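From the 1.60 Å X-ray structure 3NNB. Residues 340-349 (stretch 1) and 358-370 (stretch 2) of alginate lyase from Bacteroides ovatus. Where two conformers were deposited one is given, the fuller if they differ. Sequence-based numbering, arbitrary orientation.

Stretch 1, residues 340-349: QEEACWILRR
Stretch 2 (358-370) GYEAIGAQFRETP

Residues 340-349 lie within a longer α-helix, whereas stretch 2 forms a short helix, 359-366, preceded by Gly358 at the N-cap position and followed by a loop. Gly358 has phi/psi of 78/24°, a region that favours glycine. The helices run nearly antiparallel, with 156° between their N-to-C directions and an axial separation of only 7.9 Å at closest approach. The register is set by Cys344 opposite Gly363 (CA-CA 4.2 Å), Leu347 opposite Tyr359 (CA-CA 5.3 Å) and Arg348 opposite Glu360 (CA-CA 5.1 Å). The contact buries 606 Å² between the stretches, both sides summed; Cys344, Trp345, Leu347, Arg348, Tyr359 and Gly363 are buried in the structure.

The close approach depends on Gly363, which has ordinary helical torsions (-57/-42°). A CB here would point toward stretch 1 and lie 2.8 Å from Cys344 O, and 2.5 Å from Arg367 NH2 within its own stretch; both would be clashes. The side-chain packing around it is largely apolar. The CA-to-CB bond of Cys344 (chi1 -69°, m) points toward stretch 2, and Cys344 SG lies 3.9 Å from Phe366 CB and approaches the backbone at Gly363 O (3.6 Å). Phe366 (m, chi2 -70°) starts toward the partner helix, but its ring leads away. Leu347, in the mt rotamer, covers the other part of the contact: Leu347 CD1 lies 3.6 Å from Ile362 CG2 and 3.7 Å from the backbone Gly363 N, while Leu347 CB is 4.2 Å from Tyr359 CB. Ile362 is also mt, and Tyr359 adopts m with chi2 -39°.

Charged groups form a compact network beside this core. Arg348 folds back with chi1-chi3 of t, p, p and chi4 of 90°, and Glu360 takes t, p with chi3 15°. This brings the two groups together in a bidentate salt bridge: Arg348 NE donates to Glu360 OE1 (2.8 Å), and Arg348 NH2 to Glu360 OE2 (2.9 Å). Glu360 also accepts from Arg367: Arg367 NH2 to Glu360 OE1 and Arg367 NH1 to Glu360 OE2, both at 2.9 Å. Glu360 thus offsets two like charges whose guanidinium groups come close, with Arg348 NH2 3.5 Å from Arg367 NH1 and Arg348 CZ over one face of the Arg367 guanidinium.

Arg367, the first residue to leave helical torsions (-74/136°), has a t, t, m conformation with chi4 133°; its CA-to-CB bond points sideways, but its end comes nearer stretch 1. Arg367 NH2 also donates to Cys344 O (2.9 Å, 165°), a carbonyl that still accepts the helical bond from Arg348 N at 3.2 Å. The guanidinium rests over the indole of Trp345 (m, chi2 95°) in a cation-pi contact: Arg367 CZ lies 4.6 Å from the centroid of the Trp345 six-membered ring, 11° off its normal.

A hydroxyl relay completes the contact beyond the short helix. The CA-to-CB bond of Thr369 (phi/psi -61/117°, chi1 m) points toward stretch 1, and Thr369 OG1 accepts from Trp345 NE1 (2.9 Å, 173°) at the indole edge and donates to Glu341 OE2 (2.7 Å). Glu341 is extended (t, t, chi3 22°), so its carboxylate reaches this hydroxyl although its CA-to-CB bond points sideways.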

# COMPACT_ATOMS: atom_id res chain seq x y z
N GLN A 340 -13.93 -11.13 -2.00
CA GLN A 340 -15.20 -10.69 -2.60
C GLN A 340 -15.57 -9.26 -2.15
O GLN A 340 -15.91 -8.43 -2.97
CB GLN A 340 -16.32 -11.68 -2.25
CG GLN A 340 -16.22 -12.97 -3.05
CD GLN A 340 -16.73 -12.79 -4.47
OE1 GLN A 340 -17.68 -12.03 -4.69
NE2 GLN A 340 -16.13 -13.50 -5.43
N GLU A 341 -15.50 -8.99 -0.84
CA GLU A 341 -15.78 -7.66 -0.34
C GLU A 341 -14.82 -6.62 -0.92
O GLU A 341 -15.25 -5.57 -1.40
CB GLU A 341 -15.74 -7.64 1.19
CG GLU A 341 -16.04 -6.26 1.72
CD GLU A 341 -16.03 -6.17 3.25
OE1 GLU A 341 -15.40 -7.04 3.86
OE2 GLU A 341 -16.63 -5.22 3.82
N GLU A 342 -13.54 -6.90 -0.93
CA GLU A 342 -12.54 -6.01 -1.52
C GLU A 342 -12.83 -5.70 -2.99
O GLU A 342 -12.68 -4.55 -3.42
CB GLU A 342 -11.14 -6.59 -1.38
CG GLU A 342 -10.63 -6.57 0.04
CD GLU A 342 -9.11 -6.97 0.15
OE1 GLU A 342 -8.35 -6.68 -0.78
OE2 GLU A 342 -8.72 -7.57 1.17
N ALA A 343 -13.26 -6.71 -3.74
CA ALA A 343 -13.62 -6.51 -5.14
C ALA A 343 -14.72 -5.45 -5.30
O ALA A 343 -14.70 -4.68 -6.24
CB ALA A 343 -14.05 -7.84 -5.76
N CYS A 344 -15.71 -5.46 -4.40
CA CYS A 344 -16.79 -4.49 -4.43
C CYS A 344 -16.27 -3.05 -4.23
O CYS A 344 -16.86 -2.08 -4.78
CB CYS A 344 -17.81 -4.82 -3.33
SG CYS A 344 -18.74 -6.35 -3.64
N TRP A 345 -15.19 -2.90 -3.45
CA TRP A 345 -14.56 -1.60 -3.26
C TRP A 345 -13.61 -1.23 -4.40
O TRP A 345 -13.45 -0.06 -4.71
CB TRP A 345 -13.91 -1.50 -1.88
CG TRP A 345 -14.98 -1.41 -0.87
CD1 TRP A 345 -15.52 -2.42 -0.16
CD2 TRP A 345 -15.70 -0.22 -0.50
NE1 TRP A 345 -16.55 -1.94 0.62
CE2 TRP A 345 -16.65 -0.59 0.45
CE3 TRP A 345 -15.62 1.12 -0.88
CZ2 TRP A 345 -17.53 0.33 1.03
CZ3 TRP A 345 -16.50 2.02 -0.31
CH2 TRP A 345 -17.44 1.63 0.62
N ILE A 346 -13.01 -2.21 -5.08
CA ILE A 346 -12.37 -1.93 -6.36
C ILE A 346 -13.38 -1.25 -7.30
O ILE A 346 -13.02 -0.29 -8.00
CB ILE A 346 -11.77 -3.24 -6.99
CG1 ILE A 346 -10.56 -3.74 -6.16
CG2 ILE A 346 -11.37 -3.06 -8.46
CD1 ILE A 346 -9.30 -2.80 -6.12
N LEU A 347 -14.62 -1.77 -7.34
CA LEU A 347 -15.64 -1.22 -8.21
C LEU A 347 -16.06 0.21 -7.85
O LEU A 347 -16.19 1.05 -8.72
CB LEU A 347 -16.86 -2.13 -8.27
CG LEU A 347 -16.63 -3.47 -8.96
CD1 LEU A 347 -17.96 -4.18 -9.05
CD2 LEU A 347 -16.01 -3.33 -10.36
N ARG A 348 -16.18 0.49 -6.55
CA ARG A 348 -16.37 1.89 -6.09
C ARG A 348 -15.28 2.81 -6.60
O ARG A 348 -15.54 3.88 -7.13
CB ARG A 348 -16.36 1.90 -4.56
CG ARG A 348 -16.32 3.27 -3.89
CD ARG A 348 -17.55 4.15 -4.13
NE ARG A 348 -18.78 3.59 -3.58
CZ ARG A 348 -19.26 3.79 -2.35
NH1 ARG A 348 -18.64 4.54 -1.45
NH2 ARG A 348 -20.39 3.22 -2.00
N ARG A 349 -14.03 2.37 -6.46
CA ARG A 349 -12.90 3.20 -6.85
C ARG A 349 -12.86 3.41 -8.35
O ARG A 349 -12.59 4.53 -8.81
CB ARG A 349 -11.62 2.57 -6.31
CG ARG A 349 -11.62 2.52 -4.79
CD ARG A 349 -10.60 1.56 -4.24
NE ARG A 349 -9.24 1.96 -4.57
CZ ARG A 349 -8.15 1.21 -4.29
NH1 ARG A 349 -8.23 0.03 -3.64
NH2 ARG A 349 -6.99 1.69 -4.64
N GLY A 358 -21.37 1.87 -14.71
CA GLY A 358 -22.28 1.21 -13.78
C GLY A 358 -21.60 0.33 -12.73
O GLY A 358 -22.24 -0.54 -12.14
N TYR A 359 -20.33 0.62 -12.45
CA TYR A 359 -19.58 -0.24 -11.55
C TYR A 359 -20.06 -0.17 -10.09
O TYR A 359 -20.04 -1.16 -9.37
CB TYR A 359 -18.10 0.13 -11.57
CG TYR A 359 -17.38 -0.10 -12.87
CD1 TYR A 359 -17.64 -1.21 -13.67
CD2 TYR A 359 -16.37 0.76 -13.26
CE1 TYR A 359 -16.95 -1.44 -14.80
CE2 TYR A 359 -15.67 0.54 -14.43
CZ TYR A 359 -15.98 -0.55 -15.20
OH TYR A 359 -15.29 -0.75 -16.39
N GLU A 360 -20.46 1.02 -9.64
CA GLU A 360 -20.89 1.17 -8.25
C GLU A 360 -22.18 0.39 -8.00
O GLU A 360 -22.33 -0.19 -6.93
CB GLU A 360 -21.07 2.65 -7.85
CG GLU A 360 -21.83 2.85 -6.53
CD GLU A 360 -21.17 2.22 -5.31
OE1 GLU A 360 -19.98 1.84 -5.38
OE2 GLU A 360 -21.84 2.11 -4.26
N ALA A 361 -23.09 0.37 -8.97
CA ALA A 361 -24.33 -0.41 -8.86
C ALA A 361 -24.05 -1.90 -8.66
O ALA A 361 -24.67 -2.56 -7.83
CB ALA A 361 -25.23 -0.18 -10.08
N ILE A 362 -23.06 -2.41 -9.39
CA ILE A 362 -22.63 -3.80 -9.23
C ILE A 362 -22.04 -3.99 -7.84
O ILE A 362 -22.45 -4.88 -7.12
CB ILE A 362 -21.62 -4.21 -10.33
CG1 ILE A 362 -22.26 -4.15 -11.71
CG2 ILE A 362 -21.07 -5.62 -10.06
CD1 ILE A 362 -21.30 -4.41 -12.88
N GLY A 363 -21.10 -3.12 -7.43
CA GLY A 363 -20.48 -3.24 -6.11
C GLY A 363 -21.53 -3.22 -4.99
O GLY A 363 -21.46 -4.00 -4.06
N ALA A 364 -22.52 -2.34 -5.13
CA ALA A 364 -23.54 -2.12 -4.12
C ALA A 364 -24.47 -3.32 -3.98
O ALA A 364 -24.99 -3.58 -2.89
CB ALA A 364 -24.35 -0.86 -4.46
N GLN A 365 -24.66 -4.07 -5.07
CA GLN A 365 -25.46 -5.28 -5.09
C GLN A 365 -24.89 -6.37 -4.19
O GLN A 365 -25.64 -7.07 -3.52
CB GLN A 365 -25.61 -5.79 -6.54
CG GLN A 365 -26.56 -6.95 -6.73
CD GLN A 365 -26.66 -7.41 -8.20
OE1 GLN A 365 -26.26 -6.69 -9.14
NE2 GLN A 365 -27.19 -8.61 -8.39
N PHE A 366 -23.57 -6.48 -4.11
CA PHE A 366 -22.93 -7.57 -3.38
C PHE A 366 -22.20 -7.19 -2.10
O PHE A 366 -21.86 -8.05 -1.31
CB PHE A 366 -21.98 -8.33 -4.31
CG PHE A 366 -22.67 -8.84 -5.56
CD1 PHE A 366 -23.59 -9.88 -5.46
CD2 PHE A 366 -22.45 -8.26 -6.79
CE1 PHE A 366 -24.24 -10.34 -6.59
CE2 PHE A 366 -23.09 -8.72 -7.90
CZ PHE A 366 -24.00 -9.75 -7.80
N ARG A 367 -21.95 -5.89 -1.90
CA ARG A 367 -21.18 -5.42 -0.75
C ARG A 367 -22.02 -5.51 0.54
O ARG A 367 -23.19 -5.14 0.50
CB ARG A 367 -20.94 -3.94 -1.04
CG ARG A 367 -20.04 -3.20 -0.15
CD ARG A 367 -20.03 -1.74 -0.53
NE ARG A 367 -19.38 -1.51 -1.81
CZ ARG A 367 -19.90 -0.74 -2.79
NH1 ARG A 367 -21.08 -0.12 -2.61
NH2 ARG A 367 -19.22 -0.57 -3.96
N GLU A 368 -21.42 -5.99 1.65
CA GLU A 368 -22.09 -6.01 2.96
C GLU A 368 -21.33 -5.19 4.01
O GLU A 368 -21.51 -5.36 5.22
CB GLU A 368 -22.25 -7.46 3.44
CG GLU A 368 -23.31 -8.22 2.65
CD GLU A 368 -23.49 -9.64 3.14
OE1 GLU A 368 -22.46 -10.35 3.34
OE2 GLU A 368 -24.66 -10.05 3.31
N THR A 369 -20.52 -4.25 3.55
CA THR A 369 -19.65 -3.45 4.40
C THR A 369 -20.44 -2.61 5.42
O THR A 369 -21.17 -1.73 5.04
CB THR A 369 -18.76 -2.57 3.48
OG1 THR A 369 -18.12 -3.43 2.53
CG2 THR A 369 -17.64 -1.84 4.24
N PRO A 370 -20.24 -2.86 6.73
CA PRO A 370 -20.95 -2.02 7.74
C PRO A 370 -20.66 -0.54 7.60
O PRO A 370 -19.55 -0.14 7.17
CB PRO A 370 -20.40 -2.55 9.07
CG PRO A 370 -20.04 -3.96 8.78
CD PRO A 370 -19.47 -3.94 7.38